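Local coordinates for protein NADPH-dependent aldehyde reductase YqhD (Escherichia coli, PDB 4QGS) that reduces a broad range of short-chain aldehydes to alcohols with NADPH, using one zinc ion per subunit, at residues 202-205 with 206-210; 209-212 with 213-217; 229-232 with 233-237; 332-335 with 336-340; 383-386 with 387-391. All coordinates share one frame; numbering follows the deposited sequence.

Interaction 1 (202-205 with 206-210); sequences GVVD and AFVHT. With ZN (zinc ion), chain B.
The carboxylate of D205 and the imidazole of H209 meet at the zinc with their planes 88° apart. At the edge of the ring, and in its plane, lie D205 OD1 and one of the two zinc-bound waters, while W275 and H278 meet the same ring in edge-to-face pairs. This is the i, i+4 metal-binding pair on helix 196-211 of an iron-containing alcohol dehydrogenase, here holding zinc. H278 and H292 add the remaining protein ligands, and two waters complete six positions. D205 OD1 and H209 NE2 each stand 2.1 Å from the zinc. D205 OD2 remains 3.3 Å from the zinc, so the carboxylate binds through one oxygen. With CG of the aspartate anti to the backbone N (chi1 -173°), OD1 is brought round to the metal beside H209, whose CG sits beside its own backbone N and brings NE2 back to meet it. The backbone fixes the spacing through the bond from H209 N to D205 O, 2.8 Å long. Away from the metal, V204 CG1 and V208 CG2 run side by side at 4.2 Å, packed against F345 of helix 330-347, and A206 faces helix 249-262. One turn on, the carbonyl oxygen of A206 takes two bonds from T210, from N at 3.1 Å and from OG1 at 2.9 Å, which reach it from opposite faces of its plane.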
# COMPACT_ATOMS: atom_id res chain seq x y z
N GLY A 202 -6.50 -6.45 -2.28
CA GLY A 202 -5.57 -6.33 -1.17
C GLY A 202 -4.55 -7.45 -1.17
O GLY A 202 -3.36 -7.23 -0.90
N VAL A 203 -5.01 -8.66 -1.46
CA VAL A 203 -4.12 -9.81 -1.52
C VAL A 203 -3.10 -9.64 -2.65
O VAL A 203 -1.90 -9.85 -2.47
CB VAL A 203 -4.90 -11.13 -1.68
CG1 VAL A 203 -3.96 -12.27 -2.04
CG2 VAL A 203 -5.65 -11.42 -0.40
N VAL A 204 -3.58 -9.24 -3.83
CA VAL A 204 -2.68 -9.04 -4.96
C VAL A 204 -1.66 -7.92 -4.68
O VAL A 204 -0.46 -8.07 -4.95
CB VAL A 204 -3.46 -8.71 -6.24
CG1 VAL A 204 -2.50 -8.28 -7.35
CG2 VAL A 204 -4.26 -9.93 -6.68
N ASP A 205 -2.13 -6.82 -4.11
CA ASP A 205 -1.25 -5.68 -3.87
C ASP A 205 -0.17 -6.06 -2.85
O ASP A 205 1.02 -5.77 -3.05
CB ASP A 205 -2.06 -4.48 -3.38
CG ASP A 205 -1.22 -3.20 -3.26
OD1 ASP A 205 -0.34 -2.90 -4.13
OD2 ASP A 205 -1.45 -2.47 -2.27
N ALA A 206 -0.57 -6.74 -1.77
CA ALA A 206 0.43 -7.22 -0.80
C ALA A 206 1.45 -8.17 -1.45
O ALA A 206 2.66 -8.07 -1.20
CB ALA A 206 -0.27 -7.92 0.37
N PHE A 207 0.97 -9.06 -2.30
CA PHE A 207 1.81 -10.04 -2.98
C PHE A 207 2.84 -9.31 -3.84
O PHE A 207 4.04 -9.60 -3.80
CB PHE A 207 0.94 -10.98 -3.83
CG PHE A 207 1.67 -12.19 -4.38
CD1 PHE A 207 1.55 -13.43 -3.78
CD2 PHE A 207 2.46 -12.08 -5.53
CE1 PHE A 207 2.19 -14.55 -4.30
CE2 PHE A 207 3.12 -13.20 -6.05
CZ PHE A 207 2.99 -14.43 -5.43
N VAL A 208 2.36 -8.32 -4.58
CA VAL A 208 3.24 -7.60 -5.49
C VAL A 208 4.20 -6.69 -4.74
O VAL A 208 5.38 -6.63 -5.09
CB VAL A 208 2.43 -6.80 -6.53
CG1 VAL A 208 3.37 -5.96 -7.40
CG2 VAL A 208 1.62 -7.76 -7.38
N HIS A 209 3.74 -6.01 -3.68
CA HIS A 209 4.68 -5.22 -2.87
C HIS A 209 5.83 -6.10 -2.38
O HIS A 209 6.98 -5.65 -2.34
CB HIS A 209 3.99 -4.54 -1.68
CG HIS A 209 3.31 -3.26 -2.04
ND1 HIS A 209 3.73 -2.03 -1.56
CD2 HIS A 209 2.26 -3.00 -2.86
CE1 HIS A 209 2.95 -1.08 -2.05
NE2 HIS A 209 2.05 -1.65 -2.84
N THR A 210 5.52 -7.35 -2.04
CA THR A 210 6.55 -8.28 -1.57
C THR A 210 7.52 -8.62 -2.70
O THR A 210 8.74 -8.51 -2.52
CB THR A 210 5.93 -9.56 -1.02
OG1 THR A 210 5.01 -9.21 0.03
CG2 THR A 210 7.04 -10.50 -0.45
ZN ZN B . 0.71 -1.06 -4.30
O HOH W 1 1.25 0.94 -3.98
O HOH W 2 -0.53 -0.37 -2.68

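Interaction 2 (209-212 with 213-217); sequences HTVE and QYVTK. With ZN (zinc ion), chain B.
Q213 folds its amide back onto H209, where NE2 donates to the H209 carbonyl oxygen over 2.9 Å in a nearly straight bond (177°). H209 O lies in the amide plane, yet NE2 stands above the carbonyl plane, 50° out of it. The extended chain beyond CG carries the amide that far. Meanwhile Q213 N bonds T210 O rather than H209 O, at 3.0 Å, an i to i+3 bond with its donor 54° out of the carbonyl plane. The tight part is apolar: V211 CB touches V215 CG2 at 3.7 Å, the two valines alongside each other and both against W304 of helix 292-306. V215 N also bonds V211 O at 2.9 Å, and V215 centres an inverse gamma turn. Q213 is on the looser side, partly exposed where the valines are buried. Replacing Q213 with an alanine would probably leave H209 O without the bond from NE2. The E212 carboxylate bonds outside the contact, OE1 to W275 N and OE2 to ND1 of the zinc ligand H278. These bonds are consistent with second-shell support of two zinc ligands: Q213 at the H209 backbone, and E212 probably setting the rotation of the H278 ring.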
# COMPACT_ATOMS: atom_id res chain seq x y z
N HIS A 209 3.74 -6.01 -3.68
CA HIS A 209 4.68 -5.22 -2.87
C HIS A 209 5.83 -6.10 -2.38
O HIS A 209 6.98 -5.65 -2.34
CB HIS A 209 3.99 -4.54 -1.68
CG HIS A 209 3.31 -3.26 -2.04
ND1 HIS A 209 3.73 -2.03 -1.56
CD2 HIS A 209 2.26 -3.00 -2.86
CE1 HIS A 209 2.95 -1.08 -2.05
NE2 HIS A 209 2.05 -1.65 -2.84
N THR A 210 5.52 -7.35 -2.04
CA THR A 210 6.55 -8.28 -1.57
C THR A 210 7.52 -8.62 -2.70
O THR A 210 8.74 -8.51 -2.52
CB THR A 210 5.93 -9.56 -1.02
OG1 THR A 210 5.01 -9.21 0.03
CG2 THR A 210 7.04 -10.50 -0.45
N VAL A 211 7.02 -9.00 -3.88
CA VAL A 211 7.97 -9.41 -4.94
C VAL A 211 8.71 -8.22 -5.56
O VAL A 211 9.75 -8.42 -6.20
CB VAL A 211 7.28 -10.22 -6.07
CG1 VAL A 211 6.65 -11.50 -5.52
CG2 VAL A 211 6.23 -9.36 -6.79
N GLU A 212 8.21 -7.00 -5.37
CA GLU A 212 8.93 -5.81 -5.82
C GLU A 212 10.26 -5.67 -5.07
O GLU A 212 11.17 -4.99 -5.53
CB GLU A 212 8.12 -4.54 -5.59
CG GLU A 212 6.86 -4.42 -6.46
CD GLU A 212 7.11 -3.82 -7.84
OE1 GLU A 212 8.18 -4.07 -8.45
OE2 GLU A 212 6.23 -3.08 -8.32
N GLN A 213 10.32 -6.33 -3.91
CA GLN A 213 11.48 -6.24 -3.02
C GLN A 213 12.21 -7.57 -2.87
O GLN A 213 13.12 -7.71 -2.04
CB GLN A 213 11.03 -5.74 -1.65
CG GLN A 213 10.30 -4.39 -1.70
CD GLN A 213 9.70 -4.01 -0.36
OE1 GLN A 213 10.37 -3.44 0.50
NE2 GLN A 213 8.41 -4.29 -0.18
N TYR A 214 11.83 -8.56 -3.67
CA TYR A 214 12.37 -9.91 -3.50
C TYR A 214 12.73 -10.56 -4.83
O TYR A 214 13.78 -11.18 -4.95
CB TYR A 214 11.37 -10.78 -2.71
CG TYR A 214 11.64 -12.27 -2.79
CD1 TYR A 214 12.74 -12.84 -2.15
CD2 TYR A 214 10.80 -13.11 -3.52
CE1 TYR A 214 12.98 -14.20 -2.23
CE2 TYR A 214 11.03 -14.48 -3.61
CZ TYR A 214 12.14 -15.01 -2.96
OH TYR A 214 12.38 -16.36 -3.05
N VAL A 215 11.88 -10.43 -5.85
CA VAL A 215 12.21 -11.04 -7.13
C VAL A 215 13.03 -10.03 -7.92
O VAL A 215 12.53 -9.32 -8.80
CB VAL A 215 10.97 -11.50 -7.90
CG1 VAL A 215 11.38 -12.23 -9.17
CG2 VAL A 215 10.14 -12.41 -7.00
N THR A 216 14.30 -9.95 -7.55
CA THR A 216 15.18 -8.90 -8.04
C THR A 216 16.55 -9.48 -8.39
O THR A 216 16.73 -10.06 -9.46
CB THR A 216 15.34 -7.78 -7.00
OG1 THR A 216 15.75 -8.34 -5.75
CG2 THR A 216 14.01 -7.05 -6.79
N LYS A 217 17.50 -9.33 -7.47
CA LYS A 217 18.87 -9.84 -7.66
C LYS A 217 19.35 -10.48 -6.37
O LYS A 217 19.08 -9.95 -5.30
CB LYS A 217 19.83 -8.72 -8.06
CG LYS A 217 19.71 -8.24 -9.49
CD LYS A 217 20.61 -7.04 -9.75
CE LYS A 217 20.37 -5.93 -8.74
NZ LYS A 217 21.19 -4.72 -9.02
ZN ZN B . 0.71 -1.06 -4.30
O HOH W 3 9.67 -8.20 -9.42
O HOH W 1 1.25 0.94 -3.98
O HOH W 2 -0.53 -0.37 -2.68

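Interaction 3 (229-232 with 233-237); sequences EGIL and LTLIE
The carbonyl oxygen of G230 is gripped twice by T234, from OG1 at 2.8 Å and from the backbone N at 3.1 Å. The two donors come from opposite faces of the carbonyl plane, with OG1 tilted 28° from it. The hydroxyl gets there because OG1 stands beside the backbone N (chi1 -60°), which turns it back toward the preceding turn of helix 222-244. A valine in place of T234 would probably leave G230 O with the main-chain donor alone, the second grip on that carbonyl being lost. T234 is partly exposed, and its side chain also touches A258 of helix 249-262.

The buried face of the same turn is hydrocarbon. I231 CG2 meets L235 CD1 at 3.9 Å, the two side chains lying side by side and pointing the same way. I231 reaches T210 on helix 196-211, and L235 reaches A206 on that helix and A258 on helix 249-262. On a further side, I236 CG1 lies 3.3 Å from L232 O, and both residues press on V322 of helix 312-323. I236 N bonds the same L232 O at 2.9 Å. E229 sends its carboxylate out of the contact to Y214, Q317 and R321. Polar and apolar duties are thus divided round the helix: the threonine hydroxyl is satisfied by a carbonyl of its own helix, one turn back, at the more open side, while the aliphatic side chains facing the neighbouring helices need no polar partner.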
# COMPACT_ATOMS: atom_id res chain seq x y z
N GLU A 229 9.58 -14.74 1.33
CA GLU A 229 9.05 -16.05 0.96
C GLU A 229 7.89 -16.46 1.88
O GLU A 229 6.85 -16.95 1.42
CB GLU A 229 10.17 -17.10 1.00
CG GLU A 229 11.07 -17.00 -0.21
CD GLU A 229 12.48 -17.56 0.02
OE1 GLU A 229 12.69 -18.27 1.02
OE2 GLU A 229 13.37 -17.27 -0.80
N GLY A 230 8.07 -16.21 3.18
CA GLY A 230 7.05 -16.51 4.17
C GLY A 230 5.76 -15.75 3.95
O GLY A 230 4.66 -16.30 4.09
N ILE A 231 5.89 -14.46 3.65
CA ILE A 231 4.71 -13.64 3.34
C ILE A 231 3.97 -14.21 2.13
O ILE A 231 2.74 -14.38 2.15
CB ILE A 231 5.10 -12.16 3.08
CG1 ILE A 231 5.58 -11.50 4.38
CG2 ILE A 231 3.91 -11.37 2.47
CD1 ILE A 231 6.35 -10.20 4.18
N LEU A 232 4.73 -14.52 1.07
CA LEU A 232 4.15 -15.00 -0.19
C LEU A 232 3.43 -16.33 0.02
O LEU A 232 2.28 -16.52 -0.40
CB LEU A 232 5.24 -15.13 -1.26
CG LEU A 232 5.90 -13.80 -1.63
CD1 LEU A 232 7.12 -14.03 -2.49
CD2 LEU A 232 4.89 -12.90 -2.38
N LEU A 233 4.08 -17.25 0.73
CA LEU A 233 3.49 -18.54 1.04
C LEU A 233 2.18 -18.41 1.83
O LEU A 233 1.21 -19.12 1.58
CB LEU A 233 4.51 -19.39 1.83
CG LEU A 233 5.59 -19.98 0.91
CD1 LEU A 233 6.83 -20.34 1.72
CD2 LEU A 233 5.07 -21.19 0.16
N THR A 234 2.17 -17.48 2.78
CA THR A 234 0.98 -17.22 3.60
C THR A 234 -0.17 -16.65 2.76
O THR A 234 -1.31 -17.05 2.91
CB THR A 234 1.31 -16.26 4.75
OG1 THR A 234 2.34 -16.85 5.57
CG2 THR A 234 0.08 -16.01 5.61
N LEU A 235 0.15 -15.72 1.88
CA LEU A 235 -0.88 -15.12 1.02
C LEU A 235 -1.44 -16.16 0.05
O LEU A 235 -2.65 -16.16 -0.25
CB LEU A 235 -0.30 -13.92 0.26
CG LEU A 235 0.02 -12.67 1.09
CD1 LEU A 235 0.75 -11.62 0.26
CD2 LEU A 235 -1.24 -12.08 1.73
N ILE A 236 -0.59 -17.04 -0.46
CA ILE A 236 -1.07 -18.07 -1.40
C ILE A 236 -1.96 -19.07 -0.69
O ILE A 236 -2.99 -19.51 -1.23
CB ILE A 236 0.11 -18.78 -2.09
CG1 ILE A 236 0.77 -17.83 -3.08
CG2 ILE A 236 -0.36 -20.04 -2.80
CD1 ILE A 236 2.19 -18.22 -3.47
N GLU A 237 -1.62 -19.41 0.54
CA GLU A 237 -2.42 -20.37 1.29
C GLU A 237 -3.75 -19.78 1.77
O GLU A 237 -4.80 -20.38 1.55
CB GLU A 237 -1.65 -20.92 2.50
CG GLU A 237 -2.47 -22.00 3.23
CD GLU A 237 -1.62 -22.87 4.14
OE1 GLU A 237 -0.41 -22.58 4.31
OE2 GLU A 237 -2.17 -23.86 4.69

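Interaction 4 (332-335 with 336-340); sequences ERID and AAIAA
I338 packs back along helix 330-347 onto I334, one turn earlier. Its CB lies 3.6 Å from the I334 carbonyl oxygen, and CG1 comes closer to that oxygen, at 3.4 Å. CG1 stands beside the backbone N (chi1 -68°), which aims the longer branch back along the helix. From there the chain runs on extended, and CD1 touches I334 CG2 at 3.9 Å while staying 3.9 Å from I334 O. The two isoleucines cross obliquely, so a branch methyl of one meets the end methyl of the other. Beneath them the backbone bond from I338 N to I334 O, 2.9 Å long with an angle of 167° at the hydrogen, sets the spacing. Beyond the pair, I338 rests on P301 and W304 of helix 292-306, and I334 on L316 of helix 312-323.

The other positions of this amphipathic turn are small or charged. A336 CB sits 3.4 Å from E332 O and A339 CB 3.5 Å from D335 O, methyls that add little bulk to the helix. A337 is buried against A319 of helix 312-323, a contact between two small side chains. D335 turns its carboxylate to R308 in a salt bridge, and R333 pairs with E320 while also bonding I325 O. Apolar side chains therefore join this helix to helices 292-306 and 312-323, and the R333–E320 salt bridge adds a charged link to the latter, while D335 reaches R308 in a loop, all of it away from the zinc site.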
# COMPACT_ATOMS: atom_id res chain seq x y z
N GLU A 332 12.05 -23.64 -18.07
CA GLU A 332 10.79 -24.30 -17.75
C GLU A 332 10.33 -23.94 -16.34
O GLU A 332 9.15 -23.72 -16.09
CB GLU A 332 10.91 -25.81 -17.87
CG GLU A 332 11.12 -26.32 -19.29
CD GLU A 332 11.45 -27.81 -19.32
OE1 GLU A 332 12.13 -28.28 -18.38
OE2 GLU A 332 11.04 -28.49 -20.27
N ARG A 333 11.28 -23.90 -15.40
CA ARG A 333 10.93 -23.58 -14.02
C ARG A 333 10.43 -22.13 -13.90
O ARG A 333 9.45 -21.87 -13.21
CB ARG A 333 12.12 -23.83 -13.09
CG ARG A 333 12.54 -25.30 -13.00
CD ARG A 333 13.84 -25.46 -12.21
NE ARG A 333 13.65 -25.04 -10.83
CZ ARG A 333 14.61 -24.65 -10.01
NH1 ARG A 333 15.88 -24.61 -10.41
NH2 ARG A 333 14.30 -24.29 -8.77
N ILE A 334 11.11 -21.22 -14.59
CA ILE A 334 10.70 -19.81 -14.58
C ILE A 334 9.34 -19.66 -15.25
O ILE A 334 8.46 -18.97 -14.73
CB ILE A 334 11.75 -18.92 -15.27
CG1 ILE A 334 13.04 -18.90 -14.44
CG2 ILE A 334 11.22 -17.51 -15.49
CD1 ILE A 334 14.20 -18.17 -15.12
N ASP A 335 9.17 -20.31 -16.40
CA ASP A 335 7.87 -20.28 -17.08
C ASP A 335 6.76 -20.79 -16.17
O ASP A 335 5.69 -20.18 -16.10
CB ASP A 335 7.90 -21.12 -18.37
CG ASP A 335 8.63 -20.42 -19.51
OD1 ASP A 335 9.13 -19.30 -19.31
OD2 ASP A 335 8.69 -21.01 -20.61
N ALA A 336 7.02 -21.88 -15.45
CA ALA A 336 6.00 -22.44 -14.56
C ALA A 336 5.69 -21.50 -13.39
O ALA A 336 4.55 -21.42 -12.95
CB ALA A 336 6.42 -23.82 -14.06
N ALA A 337 6.72 -20.81 -12.90
CA ALA A 337 6.54 -19.87 -11.79
C ALA A 337 5.71 -18.68 -12.22
O ALA A 337 4.83 -18.23 -11.49
CB ALA A 337 7.89 -19.41 -11.25
N ILE A 338 6.00 -18.16 -13.40
CA ILE A 338 5.22 -17.05 -13.95
C ILE A 338 3.76 -17.48 -14.17
O ILE A 338 2.83 -16.76 -13.82
CB ILE A 338 5.85 -16.52 -15.28
CG1 ILE A 338 7.20 -15.86 -14.98
CG2 ILE A 338 4.94 -15.53 -15.96
CD1 ILE A 338 7.97 -15.42 -16.21
N ALA A 339 3.57 -18.68 -14.72
CA ALA A 339 2.21 -19.18 -14.97
C ALA A 339 1.44 -19.40 -13.66
O ALA A 339 0.24 -19.10 -13.59
CB ALA A 339 2.26 -20.47 -15.78
N ALA A 340 2.12 -19.94 -12.64
CA ALA A 340 1.48 -20.16 -11.34
C ALA A 340 1.05 -18.83 -10.72
O ALA A 340 0.01 -18.76 -10.06
CB ALA A 340 2.41 -20.93 -10.38

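Interaction 5 (383-386 with 387-391); sequences HDIT and LDVSR
At the start of helix 387-396, T386 occupies the N-cap position, but its hydroxyl makes no capping bond to the backbone. Instead OG1 donates to D388 OD2 over 2.7 Å, meeting that oxygen on its syn side and 30° out of the carboxylate plane. Both groups take the crowded position between backbone N and carbonyl carbon (chi1 45° for T386), which sets the two side chains alongside each other. The carbonyl oxygen of T386 opens the helical bonding, accepting from S390 N at 2.9 Å and, weakly, from V389 N. Just upstream the chain is irregular: D384 and I385 form a classic beta bulge opposite L379, and I385 also centres an inverse gamma turn. This bend directs I385 onto the first helical turn, where its CG2 meets V389 CG1 at 3.9 Å and S390 OG at 3.5 Å. The I385 and V389 side chains cross at about a right angle. I385 is buried among A276, L303 and L379, whereas D384 pairs with K307 in a salt bridge. A water links the two segments, donating to I385 O at 3.0 Å and accepting from S390 OG at 2.8 Å.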
# COMPACT_ATOMS: atom_id res chain seq x y z
N HIS A 383 17.81 -0.12 -13.31
CA HIS A 383 17.63 1.16 -13.99
C HIS A 383 17.70 1.00 -15.51
O HIS A 383 18.16 1.90 -16.21
CB HIS A 383 18.68 2.17 -13.52
CG HIS A 383 18.94 2.13 -12.04
ND1 HIS A 383 18.00 2.52 -11.12
CD2 HIS A 383 20.03 1.76 -11.34
CE1 HIS A 383 18.50 2.38 -9.90
NE2 HIS A 383 19.73 1.92 -10.01
N ASP A 384 17.23 -0.15 -15.99
CA ASP A 384 17.36 -0.51 -17.40
C ASP A 384 16.03 -0.65 -18.15
O ASP A 384 16.01 -1.02 -19.33
CB ASP A 384 18.14 -1.82 -17.53
CG ASP A 384 17.52 -2.97 -16.76
OD1 ASP A 384 16.48 -2.76 -16.09
OD2 ASP A 384 18.07 -4.08 -16.82
N ILE A 385 14.92 -0.36 -17.49
CA ILE A 385 13.63 -0.47 -18.17
C ILE A 385 13.32 0.89 -18.77
O ILE A 385 12.70 1.76 -18.15
CB ILE A 385 12.53 -0.97 -17.22
CG1 ILE A 385 12.91 -2.36 -16.71
CG2 ILE A 385 11.16 -1.04 -17.94
CD1 ILE A 385 11.96 -2.96 -15.71
N THR A 386 13.81 1.08 -19.99
CA THR A 386 13.62 2.31 -20.75
C THR A 386 12.30 2.24 -21.52
O THR A 386 11.61 1.22 -21.45
CB THR A 386 14.80 2.52 -21.72
OG1 THR A 386 15.08 1.29 -22.37
CG2 THR A 386 16.05 2.95 -20.94
N LEU A 387 11.94 3.29 -22.24
CA LEU A 387 10.60 3.36 -22.85
C LEU A 387 10.34 2.22 -23.84
O LEU A 387 9.24 1.69 -23.90
CB LEU A 387 10.39 4.70 -23.54
CG LEU A 387 10.29 5.90 -22.60
CD1 LEU A 387 10.18 7.19 -23.41
CD2 LEU A 387 9.09 5.74 -21.65
N ASP A 388 11.36 1.82 -24.59
CA ASP A 388 11.21 0.72 -25.53
C ASP A 388 10.98 -0.61 -24.81
O ASP A 388 10.29 -1.49 -25.34
CB ASP A 388 12.45 0.61 -26.43
CG ASP A 388 13.74 0.47 -25.65
OD1 ASP A 388 14.43 -0.56 -25.82
OD2 ASP A 388 14.07 1.38 -24.85
N VAL A 389 11.54 -0.76 -23.60
CA VAL A 389 11.29 -1.95 -22.79
C VAL A 389 9.88 -1.92 -22.21
O VAL A 389 9.15 -2.92 -22.24
CB VAL A 389 12.31 -2.08 -21.64
CG1 VAL A 389 12.11 -3.39 -20.90
CG2 VAL A 389 13.76 -1.99 -22.17
N SER A 390 9.49 -0.77 -21.68
CA SER A 390 8.12 -0.60 -21.18
C SER A 390 7.09 -0.88 -22.28
O SER A 390 6.04 -1.48 -22.05
CB SER A 390 7.93 0.80 -20.61
OG SER A 390 8.81 0.98 -19.49
N ARG A 391 7.41 -0.44 -23.49
CA ARG A 391 6.57 -0.74 -24.65
C ARG A 391 6.41 -2.24 -24.83
O ARG A 391 5.31 -2.73 -25.02
CB ARG A 391 7.17 -0.11 -25.91
CG ARG A 391 6.25 -0.21 -27.12
CD ARG A 391 6.97 0.30 -28.36
NE ARG A 391 6.02 0.58 -29.44
CZ ARG A 391 6.40 0.75 -30.70
NH1 ARG A 391 7.69 0.68 -31.02
NH2 ARG A 391 5.48 1.00 -31.63
O HOH W 4 10.34 3.25 -19.12

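Overall arrangement
All five contacts lie in the helical part of the chain, and they follow one another in numerical order. Interactions 1 and 2 overlap on helix 196-211, sharing H209 and T210, with centres 11 Å apart; both touch the zinc. Interaction 3, on the next helix, 222-244, packs directly on both: its centre is 10 Å from that of interaction 1, and Y214 probably hydrogen-bonds E229 across to interaction 2. Interactions 4 and 5 stand apart, touching none of the others. The centre of interaction 4 is 16 Å from that of interaction 2, while interactions 3 and 5 have centres 30 Å apart. Interactions 1 to 3 thus form one packed cluster beside the metal site, with helices 330-347 and 387-396 farther out.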